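Local coordinates for protein putative mannose-1-phosphate guanylyl transferase (Thermus thermophilus, PDB 2CU2) that probably catalyses the transfer of a guanylyl group from GTP to mannose 1-phosphate, forming GDP-mannose, at residues E14-L19 and R24-L29; P30-K35 and D254-W259; V134-L139 and G149-G154. All coordinates share one frame; numbering follows the deposited sequence.

Interaction 1 of 3, residues E14-L19 and R24-L29. With SO4 (sulfate ion), chain B.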
loop_
_atom_site.group_PDB
_atom_site.type_symbol
_atom_site.label_atom_id
_atom_site.label_comp_id
_atom_site.label_asym_id
_atom_site.label_seq_id
_atom_site.Cartn_x
_atom_site.Cartn_y
_atom_site.Cartn_z
ATOM N N GLU A 14 18.132 -1.760 4.282
ATOM C CA GLU A 14 17.481 -1.295 3.063
ATOM C C GLU A 14 16.462 -2.316 2.575
ATOM O O GLU A 14 15.491 -1.963 1.913
ATOM C CB GLU A 14 18.515 -1.045 1.964
ATOM C CG GLU A 14 19.682 -0.179 2.395
ATOM C CD GLU A 14 20.472 0.357 1.211
ATOM O OE1 GLU A 14 20.712 -0.413 0.252
ATOM O OE2 GLU A 14 20.858 1.547 1.245
ATOM N N ARG A 15 16.690 -3.584 2.893
ATOM C CA ARG A 15 15.757 -4.621 2.487
ATOM C C ARG A 15 14.463 -4.491 3.274
ATOM O O ARG A 15 13.463 -5.113 2.931
ATOM C CB ARG A 15 16.372 -6.013 2.678
ATOM C CG ARG A 15 17.414 -6.362 1.616
ATOM C CD ARG A 15 18.214 -7.601 2.008
ATOM N NE ARG A 15 18.968 -7.365 3.236
ATOM C CZ ARG A 15 19.644 -8.298 3.903
ATOM N NH1 ARG A 15 19.678 -9.554 3.470
ATOM N NH2 ARG A 15 20.280 -7.972 5.020
ATOM N N LEU A 16 14.475 -3.678 4.329
ATOM C CA LEU A 16 13.258 -3.479 5.117
ATOM C C LEU A 16 12.554 -2.153 4.822
ATOM O O LEU A 16 11.798 -1.642 5.639
ATOM C CB LEU A 16 13.540 -3.619 6.623
ATOM C CG LEU A 16 13.842 -5.057 7.070
ATOM C CD1 LEU A 16 14.088 -5.100 8.566
ATOM C CD2 LEU A 16 12.672 -5.971 6.695
ATOM N N TRP A 17 12.807 -1.601 3.640
ATOM C CA TRP A 17 12.146 -0.369 3.213
ATOM C C TRP A 17 10.679 -0.795 3.040
ATOM O O TRP A 17 10.410 -1.932 2.638
ATOM C CB TRP A 17 12.726 0.087 1.867
ATOM C CG TRP A 17 12.100 1.341 1.318
ATOM C CD1 TRP A 17 12.537 2.628 1.497
ATOM C CD2 TRP A 17 10.894 1.431 0.548
ATOM N NE1 TRP A 17 11.673 3.512 0.884
ATOM C CE2 TRP A 17 10.658 2.806 0.296
ATOM C CE3 TRP A 17 9.989 0.486 0.050
ATOM C CZ2 TRP A 17 9.548 3.256 -0.435
ATOM C CZ3 TRP A 17 8.887 0.932 -0.673
ATOM C CH2 TRP A 17 8.677 2.307 -0.908
ATOM N N PRO A 18 9.712 0.103 3.305
ATOM C CA PRO A 18 9.776 1.497 3.749
ATOM C C PRO A 18 9.910 1.714 5.253
ATOM O O PRO A 18 9.945 2.860 5.707
ATOM C CB PRO A 18 8.463 2.059 3.241
ATOM C CG PRO A 18 7.533 0.938 3.571
ATOM C CD PRO A 18 8.307 -0.289 3.087
ATOM N N LEU A 19 9.962 0.635 6.028
ATOM C CA LEU A 19 10.067 0.776 7.475
ATOM C C LEU A 19 11.385 1.409 7.889
ATOM O O LEU A 19 11.415 2.262 8.776
ATOM C CB LEU A 19 9.896 -0.573 8.172
ATOM C CG LEU A 19 9.904 -0.514 9.703
ATOM C CD1 LEU A 19 8.725 0.308 10.192
ATOM C CD2 LEU A 19 9.847 -1.922 10.271
ATOM N N ARG A 24 17.056 6.171 10.688
ATOM C CA ARG A 24 16.526 5.073 11.483
ATOM C C ARG A 24 16.998 3.721 10.945
ATOM O O ARG A 24 16.376 3.114 10.083
ATOM C CB ARG A 24 14.999 5.147 11.437
ATOM C CG ARG A 24 14.363 4.897 12.804
ATOM C CD ARG A 24 14.594 6.065 13.769
ATOM N NE ARG A 24 13.316 6.644 14.193
ATOM C CZ ARG A 24 13.357 7.814 14.854
ATOM N NH1 ARG A 24 14.516 8.400 15.099
ATOM N NH2 ARG A 24 12.217 8.384 15.260
ATOM N N PRO A 25 18.166 3.291 11.464
ATOM C CA PRO A 25 18.756 2.014 11.092
ATOM C C PRO A 25 17.919 0.834 11.593
ATOM O O PRO A 25 16.982 0.979 12.368
ATOM C CB PRO A 25 20.163 1.956 11.690
ATOM C CG PRO A 25 20.484 3.331 12.274
ATOM C CD PRO A 25 19.022 3.965 12.422
ATOM N N LYS A 26 18.279 -0.363 11.094
ATOM C CA LYS A 26 17.456 -1.553 11.334
ATOM C C LYS A 26 17.105 -1.745 12.820
ATOM O O LYS A 26 15.975 -2.041 13.185
ATOM C CB LYS A 26 18.221 -2.772 10.817
ATOM C CG LYS A 26 17.639 -4.087 11.343
ATOM C CD LYS A 26 17.860 -5.247 10.371
ATOM C CE LYS A 26 17.795 -6.612 11.062
ATOM N NZ LYS A 26 18.554 -7.593 10.288
ATOM N N PRO A 27 18.127 -1.617 13.687
ATOM C CA PRO A 27 17.974 -1.918 15.110
ATOM C C PRO A 27 16.905 -1.048 15.780
ATOM O O PRO A 27 16.453 -1.314 16.886
ATOM C CB PRO A 27 19.327 -1.693 15.779
ATOM C CG PRO A 27 20.381 -1.550 14.685
ATOM C CD PRO A 27 19.484 -1.175 13.415
ATOM N N PHE A 28 16.549 0.059 15.104
ATOM C CA PHE A 28 15.618 0.994 15.726
ATOM C C PHE A 28 14.203 0.947 15.141
ATOM O O PHE A 28 13.436 1.899 15.211
ATOM C CB PHE A 28 16.211 2.402 15.643
ATOM C CG PHE A 28 17.589 2.423 16.234
ATOM C CD1 PHE A 28 17.745 2.597 17.604
ATOM C CD2 PHE A 28 18.696 2.352 15.406
ATOM C CE1 PHE A 28 19.017 2.702 18.144
ATOM C CE2 PHE A 28 19.970 2.458 15.955
ATOM C CZ PHE A 28 20.135 2.632 17.323
ATOM N N LEU A 29 13.878 -0.199 14.512
ATOM C CA LEU A 29 12.561 -0.329 13.904
ATOM C C LEU A 29 11.540 -1.081 14.759
ATOM O O LEU A 29 11.811 -2.141 15.310
ATOM C CB LEU A 29 12.788 -1.051 12.574
ATOM C CG LEU A 29 13.813 -0.327 11.695
ATOM C CD1 LEU A 29 14.082 -1.061 10.379
ATOM C CD2 LEU A 29 13.373 1.087 11.316
HETATM S S SO4 B . 20.778 -4.360 3.833
HETATM O O1 SO4 B . 21.047 -4.430 2.370
HETATM O O2 SO4 B . 21.090 -2.993 4.334
HETATM O O3 SO4 B . 21.630 -5.355 4.541
HETATM O O4 SO4 B . 19.341 -4.664 4.094
#
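Beside the Leu16–Lys26 contact, the guanidinium of Arg15 turns its edge, not a face, to a bound sulfate, whose O4 lies in the guanidinium plane. Pro18 CB lies over the centre of one face of the Trp17 indole; the peptide bond between the two residues is cis. Residues 14-19 are the later part of the glycine-rich signature loop of the nucleotidyltransferases, followed by its Pro-Lys-Pro turn; in relatives the loop wraps around the nucleotide phosphates, so the sulfate, probably from the crystallisation liquor, may mark a phosphate position. Arg15 NE reaches sulfate O4 at 2.9 Å in a nearly straight bond (168°). The same O4 takes the backbone N of Arg15 at 3.1 Å, while Glu14 N gives its hydrogen to O2 at 3.2 Å. The bend at chi3 (-63°) turns NE to the side of the backbone N, so that both donors reach O4, and a weak bond from NH2 to O3 adds to the grip. An alanine in place of Arg15 removes both side-chain donors and would probably leave the anion to the two loop amides and Arg327, more weakly held. Next to the sulfate, the loops meet through aliphatic groups: Leu16 CD1 lies 4.2 Å from Lys26 CD, and the lysine runs on extended until NZ hydrogen-bonds to the Asp255 carbonyl oxygen and forms a salt bridge with Asp109. Leu19 and Leu29 pass in opposite directions, Leu19 CD2 lying 3.8 Å from Leu29 CB. Leu29 CD2 rests 3.4 Å from the carbonyl oxygen of Leu19.

Interaction 2 of 3, residues P30-K35 and D254-W259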
loop_
_atom_site.group_PDB
_atom_site.type_symbol
_atom_site.label_atom_id
_atom_site.label_comp_id
_atom_site.label_asym_id
_atom_site.label_seq_id
_atom_site.Cartn_x
_atom_site.Cartn_y
_atom_site.Cartn_z
ATOM N N PRO A 30 10.317 -0.529 14.895
ATOM C CA PRO A 30 9.274 -1.164 15.690
ATOM C C PRO A 30 8.688 -2.373 14.966
ATOM O O PRO A 30 7.879 -2.256 14.056
ATOM C CB PRO A 30 8.179 -0.130 15.935
ATOM C CG PRO A 30 8.290 0.914 14.833
ATOM C CD PRO A 30 9.812 0.734 14.367
ATOM N N LEU A 31 9.150 -3.573 15.378
ATOM C CA LEU A 31 8.777 -4.782 14.647
ATOM C C LEU A 31 7.886 -5.725 15.469
ATOM O O LEU A 31 6.670 -5.599 15.510
ATOM C CB LEU A 31 10.059 -5.502 14.233
ATOM C CG LEU A 31 10.608 -4.995 12.898
ATOM C CD1 LEU A 31 11.922 -5.675 12.511
ATOM C CD2 LEU A 31 9.647 -5.229 11.733
ATOM N N PHE A 32 8.534 -6.728 16.101
ATOM C CA PHE A 32 7.792 -7.757 16.830
ATOM C C PHE A 32 7.291 -7.259 18.195
ATOM O O PHE A 32 8.029 -6.688 18.987
ATOM C CB PHE A 32 8.712 -8.963 17.022
ATOM C CG PHE A 32 9.184 -9.460 15.687
ATOM C CD1 PHE A 32 8.285 -10.084 14.831
ATOM C CD2 PHE A 32 10.509 -9.304 15.319
ATOM C CE1 PHE A 32 8.720 -10.553 13.599
ATOM C CE2 PHE A 32 10.938 -9.777 14.081
ATOM C CZ PHE A 32 10.047 -10.401 13.218
ATOM N N GLU A 33 5.981 -7.427 18.467
ATOM C CA GLU A 33 5.433 -6.935 19.728
ATOM C C GLU A 33 5.463 -5.404 19.802
ATOM O O GLU A 33 5.209 -4.802 20.838
ATOM C CB GLU A 33 6.242 -7.534 20.883
ATOM C CG GLU A 33 5.838 -8.980 21.190
ATOM C CD GLU A 33 6.579 -9.470 22.417
ATOM O OE1 GLU A 33 6.786 -8.683 23.331
ATOM O OE2 GLU A 33 6.917 -10.656 22.458
ATOM N N GLY A 34 5.766 -4.766 18.676
ATOM C CA GLY A 34 5.825 -3.301 18.632
ATOM C C GLY A 34 7.162 -2.762 19.147
ATOM O O GLY A 34 7.383 -1.562 19.272
ATOM N N LYS A 35 8.059 -3.709 19.479
ATOM C CA LYS A 35 9.364 -3.409 20.055
ATOM C C LYS A 35 10.421 -3.196 18.968
ATOM O O LYS A 35 10.419 -3.839 17.927
ATOM C CB LYS A 35 9.769 -4.576 20.955
ATOM C CG LYS A 35 9.062 -4.536 22.311
ATOM C CD LYS A 35 9.798 -5.356 23.373
ATOM C CE LYS A 35 8.840 -6.051 24.346
ATOM N NZ LYS A 35 9.430 -7.307 24.806
ATOM N N ASP A 254 16.332 -15.580 14.266
ATOM C CA ASP A 254 16.383 -15.113 12.883
ATOM C C ASP A 254 17.120 -13.773 12.804
ATOM O O ASP A 254 17.029 -12.934 13.686
ATOM C CB ASP A 254 14.946 -14.940 12.387
ATOM C CG ASP A 254 14.895 -15.157 10.879
ATOM O OD1 ASP A 254 15.391 -14.291 10.157
ATOM O OD2 ASP A 254 14.349 -16.171 10.446
ATOM N N ASP A 255 17.905 -13.598 11.728
ATOM C CA ASP A 255 18.630 -12.339 11.610
ATOM C C ASP A 255 17.717 -11.191 11.158
ATOM O O ASP A 255 18.078 -10.021 11.190
ATOM C CB ASP A 255 19.820 -12.529 10.659
ATOM C CG ASP A 255 19.374 -12.477 9.202
ATOM O OD1 ASP A 255 20.192 -12.076 8.372
ATOM O OD2 ASP A 255 18.251 -12.871 8.907
ATOM N N VAL A 256 16.497 -11.571 10.722
ATOM C CA VAL A 256 15.538 -10.578 10.235
ATOM C C VAL A 256 16.096 -9.729 9.091
ATOM O O VAL A 256 16.016 -8.508 9.089
ATOM C CB VAL A 256 15.117 -9.676 11.397
ATOM C CG1 VAL A 256 13.868 -8.891 11.007
ATOM C CG2 VAL A 256 14.823 -10.509 12.633
ATOM N N GLY A 257 16.703 -10.414 8.102
ATOM C CA GLY A 257 17.384 -9.702 7.022
ATOM C C GLY A 257 16.405 -9.068 6.034
ATOM O O GLY A 257 16.667 -8.040 5.422
ATOM N N ASN A 258 15.245 -9.681 5.817
ATOM C CA ASN A 258 14.260 -9.121 4.895
ATOM C C ASN A 258 12.823 -9.352 5.377
ATOM O O ASN A 258 12.576 -10.004 6.383
ATOM C CB ASN A 258 14.462 -9.776 3.527
ATOM C CG ASN A 258 14.171 -11.251 3.630
ATOM O OD1 ASN A 258 13.149 -11.675 4.163
ATOM N ND2 ASN A 258 15.108 -12.053 3.095
ATOM N N TRP A 259 11.875 -8.743 4.639
ATOM C CA TRP A 259 10.479 -8.787 5.066
ATOM C C TRP A 259 9.969 -10.217 5.275
ATOM O O TRP A 259 9.095 -10.483 6.089
ATOM C CB TRP A 259 9.630 -8.083 4.006
ATOM C CG TRP A 259 9.708 -6.615 4.175
ATOM C CD1 TRP A 259 10.322 -5.695 3.296
ATOM C CD2 TRP A 259 9.137 -5.835 5.253
ATOM N NE1 TRP A 259 10.186 -4.410 3.711
ATOM C CE2 TRP A 259 9.422 -4.474 4.981
ATOM C CE3 TRP A 259 8.431 -6.168 6.408
ATOM C CZ2 TRP A 259 8.987 -3.488 5.851
ATOM C CZ3 TRP A 259 8.000 -5.182 7.279
ATOM C CH2 TRP A 259 8.282 -3.832 6.999
#
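Val256 meets both Leu31 and Phe32, using one methyl for each. Its CB points toward 30-35 and forks there: CG1 stands anti to the backbone N (chi1 -165°) and CG2 anti to the carbonyl carbon. CG1 comes 4.0 Å from Leu31 CD1, the two side chains lying alongside with their tips pointing opposite ways. CG2 approaches the Phe32 ring at its rim, near the ring plane, 4.2 Å from CE2; it is an edge contact, with neither ring face used by the valine. Phe32 also meets the ring of Tyr111 and packs on helix 261-266, while Leu31 continues the apolar patch onto Leu19 and Leu37.

Val256 is held by a bond from its amide: N meets Asp254 OD1 at 3.0 Å (159°), on the oxygen's anti lone pair, and OD1 also takes part in a salt bridge with Arg264. The valine itself sits in the left-handed helical region, turning the chain sharply into Gly257. The bond from Val256 N back to Asp254 OD1 closes an Asx turn, set in an Asp-Val-Gly loop that, as in related nucleotidyltransferases, probably borders the active-site cleft of the GT-A-like fold.

Interaction 3 of 3, residues V134-L139 and G149-G154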
loop_
_atom_site.group_PDB
_atom_site.type_symbol
_atom_site.label_atom_id
_atom_site.label_comp_id
_atom_site.label_asym_id
_atom_site.label_seq_id
_atom_site.Cartn_x
_atom_site.Cartn_y
_atom_site.Cartn_z
ATOM N N VAL A 134 38.273 -18.585 21.952
ATOM C CA VAL A 134 37.174 -17.723 21.550
ATOM C C VAL A 134 35.899 -18.549 21.374
ATOM O O VAL A 134 35.904 -19.629 20.800
ATOM C CB VAL A 134 37.543 -17.041 20.230
ATOM C CG1 VAL A 134 37.435 -18.041 19.080
ATOM C CG2 VAL A 134 36.603 -15.878 19.967
ATOM N N VAL A 135 34.769 -18.112 21.925
ATOM C CA VAL A 135 33.536 -18.893 21.862
ATOM C C VAL A 135 32.482 -18.275 20.944
ATOM O O VAL A 135 32.252 -17.067 20.974
ATOM C CB VAL A 135 32.911 -19.061 23.282
ATOM C CG1 VAL A 135 31.780 -20.100 23.246
ATOM C CG2 VAL A 135 33.984 -19.471 24.286
ATOM N N ALA A 136 31.837 -19.115 20.137
ATOM C CA ALA A 136 30.802 -18.659 19.218
ATOM C C ALA A 136 29.469 -19.337 19.512
ATOM O O ALA A 136 29.415 -20.379 20.180
ATOM C CB ALA A 136 31.222 -18.930 17.770
ATOM N N LEU A 137 28.394 -18.724 19.020
ATOM C CA LEU A 137 27.035 -19.235 19.208
ATOM C C LEU A 137 26.571 -19.872 17.914
ATOM O O LEU A 137 26.644 -19.255 16.850
ATOM C CB LEU A 137 26.068 -18.101 19.578
ATOM C CG LEU A 137 24.555 -18.410 19.543
ATOM C CD1 LEU A 137 24.169 -19.351 20.679
ATOM C CD2 LEU A 137 23.769 -17.105 19.659
ATOM N N GLY A 138 26.094 -21.107 18.015
ATOM C CA GLY A 138 25.611 -21.820 16.850
ATOM C C GLY A 138 24.134 -22.154 16.985
ATOM O O GLY A 138 23.600 -22.232 18.091
ATOM N N LEU A 139 23.466 -22.342 15.852
ATOM C CA LEU A 139 22.052 -22.675 15.841
ATOM C C LEU A 139 21.783 -23.700 14.751
ATOM O O LEU A 139 22.274 -23.565 13.633
ATOM C CB LEU A 139 21.230 -21.408 15.603
ATOM C CG LEU A 139 21.461 -20.424 16.754
ATOM C CD1 LEU A 139 21.432 -19.014 16.256
ATOM C CD2 LEU A 139 20.425 -20.665 17.849
ATOM N N GLY A 149 26.310 -17.316 7.654
ATOM C CA GLY A 149 27.600 -17.961 7.722
ATOM C C GLY A 149 27.315 -19.227 8.511
ATOM O O GLY A 149 26.358 -19.267 9.292
ATOM N N TYR A 150 28.117 -20.262 8.307
ATOM C CA TYR A 150 27.943 -21.521 9.018
ATOM C C TYR A 150 29.218 -21.857 9.779
ATOM O O TYR A 150 30.272 -21.281 9.513
ATOM C CB TYR A 150 27.622 -22.657 8.039
ATOM C CG TYR A 150 26.253 -22.559 7.391
ATOM C CD1 TYR A 150 25.934 -21.501 6.537
ATOM C CD2 TYR A 150 25.277 -23.530 7.631
ATOM C CE1 TYR A 150 24.682 -21.412 5.940
ATOM C CE2 TYR A 150 24.020 -23.453 7.035
ATOM C CZ TYR A 150 23.733 -22.388 6.197
ATOM O OH TYR A 150 22.492 -22.279 5.638
ATOM N N ILE A 151 29.111 -22.791 10.721
ATOM C CA ILE A 151 30.254 -23.224 11.515
ATOM C C ILE A 151 30.356 -24.750 11.531
ATOM O O ILE A 151 29.352 -25.440 11.700
ATOM C CB ILE A 151 30.142 -22.760 12.975
ATOM C CG1 ILE A 151 29.964 -21.240 13.045
ATOM C CG2 ILE A 151 31.389 -23.182 13.739
ATOM C CD1 ILE A 151 29.715 -20.721 14.458
ATOM N N ARG A 152 31.571 -25.268 11.357
ATOM C CA ARG A 152 31.808 -26.711 11.382
ATOM C C ARG A 152 31.984 -27.109 12.833
ATOM O O ARG A 152 32.758 -26.482 13.553
ATOM C CB ARG A 152 33.099 -27.094 10.650
ATOM C CG ARG A 152 33.217 -26.665 9.209
ATOM C CD ARG A 152 34.366 -27.437 8.552
ATOM N NE ARG A 152 34.699 -26.942 7.220
ATOM C CZ ARG A 152 35.435 -25.859 6.988
ATOM N NH1 ARG A 152 35.922 -25.151 8.002
ATOM N NH2 ARG A 152 35.679 -25.479 5.741
ATOM N N LEU A 153 31.292 -28.155 13.262
ATOM C CA LEU A 153 31.414 -28.596 14.642
ATOM C C LEU A 153 32.267 -29.847 14.795
ATOM O O LEU A 153 32.150 -30.792 14.020
ATOM C CB LEU A 153 30.038 -28.876 15.234
ATOM C CG LEU A 153 29.030 -27.735 15.329
ATOM C CD1 LEU A 153 27.787 -28.260 16.040
ATOM C CD2 LEU A 153 29.628 -26.550 16.085
ATOM N N GLY A 154 33.137 -29.839 15.799
ATOM C CA GLY A 154 33.969 -30.995 16.067
ATOM C C GLY A 154 33.240 -31.776 17.145
ATOM O O GLY A 154 32.048 -31.539 17.356
#
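Ile151 lays its CD1 methyl against the CB of Ala136, 4.1 Å away, and that single pair is the heart of this small contact. The isoleucine points at strand 134-139 along its longer branch. CG1 lies anti to the carbonyl carbon (chi1 -56°), and the chain runs on extended through chi2 (175°), so that CD1 is carried straight across to the other strand. The shorter branch stays back: Ile151 CG2 is 5.9 Å from Ala136 CB. Once across, CD1 also comes 4.2 Å from the carbonyl oxygen of Leu137, so the methyl sits over the backbone just after Ala136 as well as on the alanine itself. Leu137 turns its own side chain the other way, as alternation along a strand requires, and takes part here through its main chain.

The two strands are not sheet neighbours. The CA atoms of Ala136 and Ile151 are 9.0 Å apart, too far for main-chain pairing, and what joins the segments is van der Waals contact, one methyl on another and on a carbonyl oxygen. At Gly138, where a CB would face 149-154, there is no side chain, and Ala136 contributes just one methyl, with the long isoleucine spanning the distance between the backbones.

Both strands pair antiparallel with the broken strand 184-192. From there the pairings run through 150-157 to 160-167, on to 244-249 and back to 134-139, a closed circuit consistent with a curled part of the sheet. Ile151 thus appears to point to the inside of this circuit, touching Phe166 of strand 160-167 and Val246 of strand 244-249, while Ala136 packs on Phe190 of strand 184-192.

How the interactions relate
All three contacts are essentially buried, though interaction 2 comes nearer the surface at the partly exposed Phe32. Interactions 1 and 2 are neighbours, their centres about 9 Å apart. Both draw on the long loop between strand 3-8 and helix 37-45, and they are joined directly: besides the lysine, Trp259 NE1 bonds to the carbonyl oxygen of Trp17. Interaction 3 lies on the other side of the chain's centre, about 24 Å from interaction 2 and 28 Å from interaction 1, centre to centre. The chemistry follows the place: anion binding beside aliphatic packing in the loops, a polar turn presenting a valine next to it, and mostly apolar contact between two strands that do not pair.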